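Local coordinates for arginase (Thermus thermophilus, PDB 2EF5), which probably catalyses the manganese-dependent hydrolysis of L-arginine to urea and L-ornithine, at residues Ala4-Pro9 / Pro89-Gly94; His96-Gly101 / Asp259-Asn264; Trp116-Ala121 / Ser215-Val220. One frame throughout, in Å; residues are numbered along the deposited sequence.

Contact 1 of 3, residues Ala4-Pro9 / Pro89-Gly94; sequences AVVGVP and PIVLGG. With LYS (lysine), chain K.
Leu92 stands level with Gly7, which has no side chain to meet it, and it leans back along the sheet to Val5 instead. Its CG lies beside the backbone N (chi1 -46°), which brings Leu92 CD1 within 3.6 Å of Val5 CG1, the two side chains meeting at a slant. On the face that carries Val6, Val8 and Val91, Val91 uses both of its methyls. CG2 of Val91 runs side by side with Val6 CG1 at 3.8 Å, and CG1 of Val91 touches Val8 CG2 at 3.7 Å. Four backbone bonds make a parallel ladder. Ile90 N gives to Ala4 O, Val6 N to Ile90 O (3.0 Å), Leu92 N to Val6 O, and Val8 N to Leu92 O (2.7 Å). Past the ladder, Pro9 turns away, and its CB lies 3.1 Å from NZ of a bound lysine. These are two inner strands of the parallel sheet of the arginase alpha/beta fold. Strand 41-47 flanks strand 2-8 on its other side and strand 255-261 flanks strand 87-93, while helix 66-81 packs Leu76 and Leu80 onto the valine face.

Contact 2 of 3, residues His96-Gly101 / Asp259-Asn264; sequences HSLSMG and DLVEVN. With MN (manganese (II) ion), chain H.
Glu262 OE2 takes the backbone N-H of His96 at 2.9 Å, using the lone pair turned away from its other oxygen; the bond is bent, at 135°. A kink at chi2 (-75°) swings the carboxylate back to that amide. An alanine in place of Glu262 would probably leave His96 N without this acceptor and the start of the turn less firmly tied to the strand end. The His96 ring is fixed from several directions. Its ND1 binds a manganese ion at 2.2 Å, in a site completed by Asp118, Asp122 and Asp217, and its NE2 is hydrogen-bonded to Ser215 OG. Val261 CG2 sits over one ring face, 3.5 Å from the centroid and almost on the normal, a CH-pi contact, while Trp116 stacks on the opposite face. Ser99 OG lies in the ring plane, at the edge. The other methyl of Val261, CG1, packs against Leu98 CD2 at 3.9 Å. Ser99 OG also reaches Asp259 OD2 at 2.9 Å, though the position of that oxygen is doubtful. Together these contacts set the metal-binding histidine against the end of strand 259-261. That strand runs between strands 87-93 and 212-217 in the sheet, helix 99-107 leads on from the histidine turn, and helix 272-284 packs against Leu260 and Val263.

Contact 3 of 3, residues Trp116-Ala121 / Ser215-Val220; sequences WVDAHA and SLDADV. With MN (manganese (II) ion), chain G; MN (manganese (II) ion), chain H.
Trp116 offers one ring face to Ser215, whose OG stands 3.8 Å above the plane of the Trp116 ring, displaced toward the rim; NE1 at the edge of that ring bonds to Asp122 OD2. The His120 ring has the chain G manganese and Asp219 OD2 at its edge, in plane. His120 ND1 is 2.8 Å from that manganese, a long metal bond, and Asp219 OD2 beside it is a fellow ligand of the same ion. Three carboxylates of these two segments bind the metal pair; Asp122 and His96 complete the chain H site. Asp118, its CG anti to the backbone N (chi1 -157°), straddles both ions, with OD1 at 2.2 Å from the chain G manganese and OD2 at 2.1 Å from the chain H manganese. Asp217 bridges them through the single atom OD2, while Asp219 OD2 binds the chain G ion at 2.2 Å. Carboxylate planes of Asp118 and Asp217 are turned 61° apart. Second-shell amides steady the acids: His120 N meets Asp118 OD1 at 2.7 Å and Asp219 N meets Asp217 OD1, both Asx turns, and Ala119 N reaches Asp219 OD1 from above its plane. On the sheet face that carries Val117 and Leu216, Val117 CG1 packs on Leu216 CD1 and Val220 CG2. Val117 N bonds to Ser215 O and Asp217 N to Val117 O. Here strands 113-117 and 212-217, parallel neighbours, open into the dinuclear manganese centre of arginases; strand 162-167 lies beyond Trp116, and helix 272-284 covers Leu216.

In the fold
From the N terminus, strand 2-8 is paired with strand 87-93 in contact 1, closing a loop that contains helix 66-81 and strand 41-47, outermost in this chain. Contact 2 opens a few residues later, at the turn leading into helix 99-107, and closes only at the end of strand 255-261, so it follows contact 1 in series. Contact 3, from 116-121 to 215-220, is nested within that long loop. Strand 255-261 runs beside both 87-93 and 212-217, tying contact 1 to contact 2 and contact 2 to contact 3 across one parallel sheet. Contacts 2 and 3 share a manganese ion; contact 1 does not touch contact 3.

Contact 1 of 3, residues Ala4-Pro9 / Pro89-Gly94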
loop_
_atom_site.group_PDB
_atom_site.type_symbol
_atom_site.label_atom_id
_atom_site.label_comp_id
_atom_site.label_asym_id
_atom_site.label_seq_id
_atom_site.Cartn_x
_atom_site.Cartn_y
_atom_site.Cartn_z
ATOM N N ALA A 4 43.571 2.784 23.790
ATOM C CA ALA A 4 44.707 2.563 22.911
ATOM C C ALA A 4 44.325 3.071 21.524
ATOM O O ALA A 4 43.278 2.709 20.990
ATOM C CB ALA A 4 45.062 1.080 22.848
ATOM N N VAL A 5 45.173 3.921 20.960
ATOM C CA VAL A 5 44.943 4.487 19.634
ATOM C C VAL A 5 45.944 3.929 18.632
ATOM O O VAL A 5 47.153 3.971 18.861
ATOM C CB VAL A 5 45.105 6.020 19.647
ATOM C CG1 VAL A 5 44.966 6.573 18.240
ATOM C CG2 VAL A 5 44.071 6.649 20.572
ATOM N N VAL A 6 45.442 3.403 17.523
ATOM C CA VAL A 6 46.318 2.872 16.487
ATOM C C VAL A 6 45.858 3.382 15.127
ATOM O O VAL A 6 44.659 3.440 14.848
ATOM C CB VAL A 6 46.328 1.334 16.482
ATOM C CG1 VAL A 6 44.936 0.800 16.222
ATOM C CG2 VAL A 6 47.287 0.833 15.421
ATOM N N GLY A 7 46.812 3.760 14.286
ATOM C CA GLY A 7 46.464 4.267 12.971
ATOM C C GLY A 7 46.737 3.292 11.845
ATOM O O GLY A 7 47.611 2.426 11.940
ATOM N N VAL A 8 45.964 3.428 10.777
ATOM C CA VAL A 8 46.117 2.593 9.595
ATOM C C VAL A 8 46.088 3.545 8.396
ATOM O O VAL A 8 45.033 3.817 7.831
ATOM C CB VAL A 8 44.968 1.568 9.469
ATOM C CG1 VAL A 8 45.249 0.601 8.328
ATOM C CG2 VAL A 8 44.809 0.808 10.767
ATOM N N PRO A 9 47.259 4.080 8.009
ATOM C CA PRO A 9 47.364 5.007 6.881
ATOM C C PRO A 9 47.229 4.268 5.559
ATOM O O PRO A 9 48.142 4.258 4.738
ATOM C CB PRO A 9 48.744 5.612 7.078
ATOM C CG PRO A 9 49.521 4.448 7.595
ATOM C CD PRO A 9 48.582 3.852 8.620
ATOM N N PRO A 89 39.965 0.224 22.242
ATOM C CA PRO A 89 40.735 0.562 21.043
ATOM C C PRO A 89 40.032 1.514 20.082
ATOM O O PRO A 89 38.853 1.337 19.762
ATOM C CB PRO A 89 40.965 -0.795 20.398
ATOM C CG PRO A 89 39.642 -1.457 20.624
ATOM C CD PRO A 89 39.326 -1.098 22.088
ATOM N N ILE A 90 40.777 2.511 19.619
ATOM C CA ILE A 90 40.271 3.470 18.649
ATOM C C ILE A 90 41.218 3.365 17.466
ATOM O O ILE A 90 42.419 3.622 17.594
ATOM C CB ILE A 90 40.317 4.918 19.157
ATOM C CG1 ILE A 90 39.404 5.084 20.373
ATOM C CG2 ILE A 90 39.882 5.862 18.030
ATOM C CD1 ILE A 90 39.435 6.489 20.962
ATOM N N VAL A 91 40.680 2.982 16.317
ATOM C CA VAL A 91 41.489 2.835 15.123
ATOM C C VAL A 91 41.262 4.020 14.192
ATOM O O VAL A 91 40.140 4.294 13.789
ATOM C CB VAL A 91 41.140 1.523 14.391
ATOM C CG1 VAL A 91 42.062 1.331 13.196
ATOM C CG2 VAL A 91 41.247 0.345 15.365
ATOM N N LEU A 92 42.346 4.717 13.870
ATOM C CA LEU A 92 42.311 5.878 12.994
ATOM C C LEU A 92 42.609 5.376 11.612
ATOM O O LEU A 92 43.601 4.685 11.386
ATOM C CB LEU A 92 43.385 6.887 13.387
ATOM C CG LEU A 92 43.494 7.193 14.879
ATOM C CD1 LEU A 92 44.600 8.214 15.099
ATOM C CD2 LEU A 92 42.162 7.716 15.407
ATOM N N GLY A 93 41.777 5.728 10.654
ATOM C CA GLY A 93 42.087 5.198 9.358
ATOM C C GLY A 93 42.053 6.054 8.136
ATOM O O GLY A 93 41.844 7.272 8.155
ATOM N N GLY A 94 42.341 5.339 7.061
ATOM C CA GLY A 94 42.301 5.866 5.734
ATOM C C GLY A 94 41.093 5.049 5.324
ATOM O O GLY A 94 40.017 5.234 5.901
HETATM N N LYS K . 52.566 13.262 9.316
HETATM C CA LYS K . 52.389 11.678 9.017
HETATM C C LYS K . 53.914 11.153 8.649
HETATM O O LYS K . 54.405 10.282 9.391
HETATM C CB LYS K . 51.359 11.661 7.792
HETATM C CG LYS K . 50.230 10.563 7.239
HETATM C CD LYS K . 49.784 10.336 5.777
HETATM C CE LYS K . 49.454 8.688 5.614
HETATM N NZ LYS K . 50.468 7.400 5.196
HETATM O OXT LYS K . 54.665 11.480 7.674
#

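Contact 2 of 3, residues His96-Gly101 / Asp259-Asn264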
loop_
_atom_site.group_PDB
_atom_site.type_symbol
_atom_site.label_atom_id
_atom_site.label_comp_id
_atom_site.label_asym_id
_atom_site.label_seq_id
_atom_site.Cartn_x
_atom_site.Cartn_y
_atom_site.Cartn_z
ATOM N N HIS A 96 38.089 2.472 4.753
ATOM C CA HIS A 96 37.206 1.784 5.684
ATOM C C HIS A 96 37.509 0.284 5.658
ATOM O O HIS A 96 37.023 -0.472 6.498
ATOM C CB HIS A 96 35.746 2.021 5.301
ATOM C CG HIS A 96 34.818 1.986 6.478
ATOM N ND1 HIS A 96 33.571 2.585 6.450
ATOM C CD2 HIS A 96 34.980 1.492 7.716
ATOM C CE1 HIS A 96 33.016 2.459 7.641
ATOM N NE2 HIS A 96 33.840 1.803 8.431
ATOM N N SER A 97 38.308 -0.138 4.682
ATOM C CA SER A 97 38.699 -1.540 4.545
ATOM C C SER A 97 39.353 -2.029 5.830
ATOM O O SER A 97 39.266 -3.204 6.162
ATOM C CB SER A 97 39.696 -1.713 3.396
ATOM O OG SER A 97 39.131 -1.344 2.152
ATOM N N LEU A 98 40.010 -1.119 6.547
ATOM C CA LEU A 98 40.684 -1.466 7.796
ATOM C C LEU A 98 39.738 -2.091 8.815
ATOM O O LEU A 98 40.175 -2.819 9.710
ATOM C CB LEU A 98 41.350 -0.225 8.406
ATOM C CG LEU A 98 40.435 0.893 8.921
ATOM C CD1 LEU A 98 39.853 0.530 10.282
ATOM C CD2 LEU A 98 41.246 2.175 9.041
ATOM N N SER A 99 38.444 -1.816 8.680
ATOM C CA SER A 99 37.470 -2.365 9.618
ATOM C C SER A 99 37.388 -3.887 9.606
ATOM O O SER A 99 36.937 -4.481 10.583
ATOM C CB SER A 99 36.080 -1.766 9.368
ATOM O OG SER A 99 36.047 -0.400 9.775
ATOM N N MET A 100 37.818 -4.520 8.515
ATOM C CA MET A 100 37.786 -5.975 8.461
ATOM C C MET A 100 38.700 -6.485 9.566
ATOM O O MET A 100 38.402 -7.475 10.230
ATOM C CB MET A 100 38.280 -6.483 7.102
ATOM C CG MET A 100 37.396 -6.104 5.926
ATOM S SD MET A 100 37.968 -6.813 4.357
ATOM C CE MET A 100 39.463 -5.897 4.091
ATOM N N GLY A 101 39.814 -5.791 9.756
ATOM C CA GLY A 101 40.757 -6.177 10.790
ATOM C C GLY A 101 40.409 -5.626 12.163
ATOM O O GLY A 101 40.589 -6.313 13.170
ATOM N N ASP A 259 36.088 2.924 15.319
ATOM C CA ASP A 259 36.913 3.229 14.148
ATOM C C ASP A 259 36.540 4.649 13.730
ATOM O O ASP A 259 35.362 5.000 13.723
ATOM C CB ASP A 259 36.617 2.340 12.928
ATOM C CG ASP A 259 36.702 0.859 13.221
ATOM O OD1 ASP A 259 37.573 0.434 13.999
ATOM O OD2 ASP A 259 35.889 0.120 12.638
ATOM N N LEU A 260 37.540 5.450 13.376
ATOM C CA LEU A 260 37.331 6.814 12.889
ATOM C C LEU A 260 38.000 6.750 11.523
ATOM O O LEU A 260 39.220 6.843 11.420
ATOM C CB LEU A 260 38.037 7.833 13.785
ATOM C CG LEU A 260 37.531 7.944 15.223
ATOM C CD1 LEU A 260 38.377 8.972 15.969
ATOM C CD2 LEU A 260 36.062 8.363 15.232
ATOM N N VAL A 261 37.202 6.575 10.476
ATOM C CA VAL A 261 37.752 6.403 9.139
ATOM C C VAL A 261 37.366 7.405 8.061
ATOM O O VAL A 261 36.507 8.258 8.251
ATOM C CB VAL A 261 37.378 5.001 8.590
ATOM C CG1 VAL A 261 37.836 3.905 9.560
ATOM C CG2 VAL A 261 35.863 4.917 8.394
ATOM N N GLU A 262 38.032 7.253 6.918
ATOM C CA GLU A 262 37.809 8.044 5.714
ATOM C C GLU A 262 38.072 9.554 5.779
ATOM O O GLU A 262 37.586 10.309 4.936
ATOM C CB GLU A 262 36.393 7.770 5.197
ATOM C CG GLU A 262 36.151 6.312 4.760
ATOM C CD GLU A 262 36.791 5.973 3.414
ATOM O OE1 GLU A 262 36.732 6.817 2.499
ATOM O OE2 GLU A 262 37.339 4.860 3.258
ATOM N N VAL A 263 38.835 9.999 6.768
ATOM C CA VAL A 263 39.170 11.416 6.856
ATOM C C VAL A 263 40.227 11.688 5.771
ATOM O O VAL A 263 41.260 11.017 5.720
ATOM C CB VAL A 263 39.753 11.772 8.250
ATOM C CG1 VAL A 263 40.202 13.224 8.276
ATOM C CG2 VAL A 263 38.703 11.526 9.326
ATOM N N ASN A 264 39.964 12.663 4.905
ATOM C CA ASN A 264 40.889 12.994 3.820
ATOM C C ASN A 264 41.261 14.472 3.905
ATOM O O ASN A 264 40.569 15.328 3.361
ATOM C CB ASN A 264 40.239 12.704 2.464
ATOM C CG ASN A 264 41.235 12.742 1.316
ATOM O OD1 ASN A 264 42.259 13.414 1.392
ATOM N ND2 ASN A 264 40.929 12.024 0.237
HETATM MN MN MN H . 32.542 3.377 4.670
#

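Contact 3 of 3, residues Trp116-Ala121 / Ser215-Val220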
loop_
_atom_site.group_PDB
_atom_site.type_symbol
_atom_site.label_atom_id
_atom_site.label_comp_id
_atom_site.label_asym_id
_atom_site.label_seq_id
_atom_site.Cartn_x
_atom_site.Cartn_y
_atom_site.Cartn_z
ATOM N N TRP A 116 27.364 0.622 12.157
ATOM C CA TRP A 116 28.083 1.192 11.016
ATOM C C TRP A 116 27.438 2.527 10.655
ATOM O O TRP A 116 26.339 2.569 10.099
ATOM C CB TRP A 116 28.010 0.194 9.854
ATOM C CG TRP A 116 29.074 0.304 8.800
ATOM C CD1 TRP A 116 29.019 1.043 7.647
ATOM C CD2 TRP A 116 30.333 -0.407 8.760
ATOM N NE1 TRP A 116 30.149 0.821 6.884
ATOM C CE2 TRP A 116 30.954 -0.054 7.532
ATOM C CE3 TRP A 116 30.953 -1.313 9.625
ATOM C CZ2 TRP A 116 32.220 -0.582 7.173
ATOM C CZ3 TRP A 116 32.213 -1.825 9.258
ATOM C CH2 TRP A 116 32.821 -1.464 8.036
ATOM N N VAL A 117 28.120 3.614 11.003
ATOM C CA VAL A 117 27.613 4.968 10.774
ATOM C C VAL A 117 28.345 5.457 9.540
ATOM O O VAL A 117 29.506 5.875 9.597
ATOM C CB VAL A 117 27.893 5.841 12.018
ATOM C CG1 VAL A 117 27.070 7.112 11.970
ATOM C CG2 VAL A 117 27.574 5.037 13.271
ATOM N N ASP A 118 27.625 5.433 8.425
ATOM C CA ASP A 118 28.225 5.711 7.138
ATOM C C ASP A 118 27.186 6.175 6.128
ATOM O O ASP A 118 26.010 5.825 6.236
ATOM C CB ASP A 118 28.788 4.377 6.669
ATOM C CG ASP A 118 29.886 4.508 5.670
ATOM O OD1 ASP A 118 29.749 5.268 4.688
ATOM O OD2 ASP A 118 30.888 3.797 5.886
ATOM N N ALA A 119 27.622 6.934 5.124
ATOM C CA ALA A 119 26.710 7.382 4.076
ATOM C C ALA A 119 26.526 6.194 3.128
ATOM O O ALA A 119 25.577 6.157 2.340
ATOM C CB ALA A 119 27.295 8.559 3.319
ATOM N N HIS A 120 27.445 5.230 3.208
ATOM C CA HIS A 120 27.377 4.032 2.373
ATOM C C HIS A 120 27.242 2.792 3.247
ATOM O O HIS A 120 27.470 2.854 4.453
ATOM C CB HIS A 120 28.632 3.909 1.506
ATOM C CG HIS A 120 28.927 5.134 0.703
ATOM N ND1 HIS A 120 29.704 6.169 1.178
ATOM C CD2 HIS A 120 28.502 5.518 -0.527
ATOM C CE1 HIS A 120 29.746 7.140 0.279
ATOM N NE2 HIS A 120 29.023 6.766 -0.765
ATOM N N ALA A 121 26.880 1.670 2.632
ATOM C CA ALA A 121 26.699 0.416 3.357
ATOM C C ALA A 121 27.934 -0.476 3.330
ATOM O O ALA A 121 28.061 -1.377 4.159
ATOM C CB ALA A 121 25.508 -0.340 2.786
ATOM N N SER A 215 31.670 1.906 14.082
ATOM C CA SER A 215 32.556 2.231 12.978
ATOM C C SER A 215 32.020 3.519 12.368
ATOM O O SER A 215 30.972 3.526 11.727
ATOM C CB SER A 215 32.566 1.095 11.948
ATOM O OG SER A 215 33.668 1.234 11.076
ATOM N N LEU A 216 32.751 4.607 12.567
ATOM C CA LEU A 216 32.323 5.910 12.079
ATOM C C LEU A 216 33.063 6.409 10.841
ATOM O O LEU A 216 34.256 6.712 10.889
ATOM C CB LEU A 216 32.442 6.935 13.222
ATOM C CG LEU A 216 32.091 8.405 12.971
ATOM C CD1 LEU A 216 30.635 8.538 12.523
ATOM C CD2 LEU A 216 32.329 9.195 14.263
ATOM N N ASP A 217 32.337 6.476 9.728
ATOM C CA ASP A 217 32.885 6.967 8.474
ATOM C C ASP A 217 32.547 8.455 8.443
ATOM O O ASP A 217 31.388 8.833 8.592
ATOM C CB ASP A 217 32.223 6.268 7.284
ATOM C CG ASP A 217 32.884 6.618 5.969
ATOM O OD1 ASP A 217 33.160 7.812 5.742
ATOM O OD2 ASP A 217 33.125 5.706 5.152
ATOM N N ALA A 218 33.564 9.290 8.259
ATOM C CA ALA A 218 33.373 10.735 8.237
ATOM C C ALA A 218 32.325 11.187 7.237
ATOM O O ALA A 218 31.676 12.212 7.446
ATOM C CB ALA A 218 34.705 11.434 7.936
ATOM N N ASP A 219 32.149 10.435 6.155
ATOM C CA ASP A 219 31.188 10.842 5.144
ATOM C C ASP A 219 29.724 10.736 5.540
ATOM O O ASP A 219 28.863 11.085 4.751
ATOM C CB ASP A 219 31.423 10.096 3.824
ATOM C CG ASP A 219 30.987 8.644 3.871
ATOM O OD1 ASP A 219 30.314 8.215 4.827
ATOM O OD2 ASP A 219 31.318 7.922 2.915
ATOM N N VAL A 220 29.432 10.264 6.751
ATOM C CA VAL A 220 28.037 10.168 7.180
ATOM C C VAL A 220 27.539 11.581 7.480
ATOM O O VAL A 220 26.349 11.867 7.393
ATOM C CB VAL A 220 27.881 9.291 8.450
ATOM C CG1 VAL A 220 28.432 10.016 9.668
ATOM C CG2 VAL A 220 26.422 8.933 8.652
HETATM MN MN MN G . 31.434 5.749 3.324
HETATM MN MN MN H . 32.542 3.377 4.670
#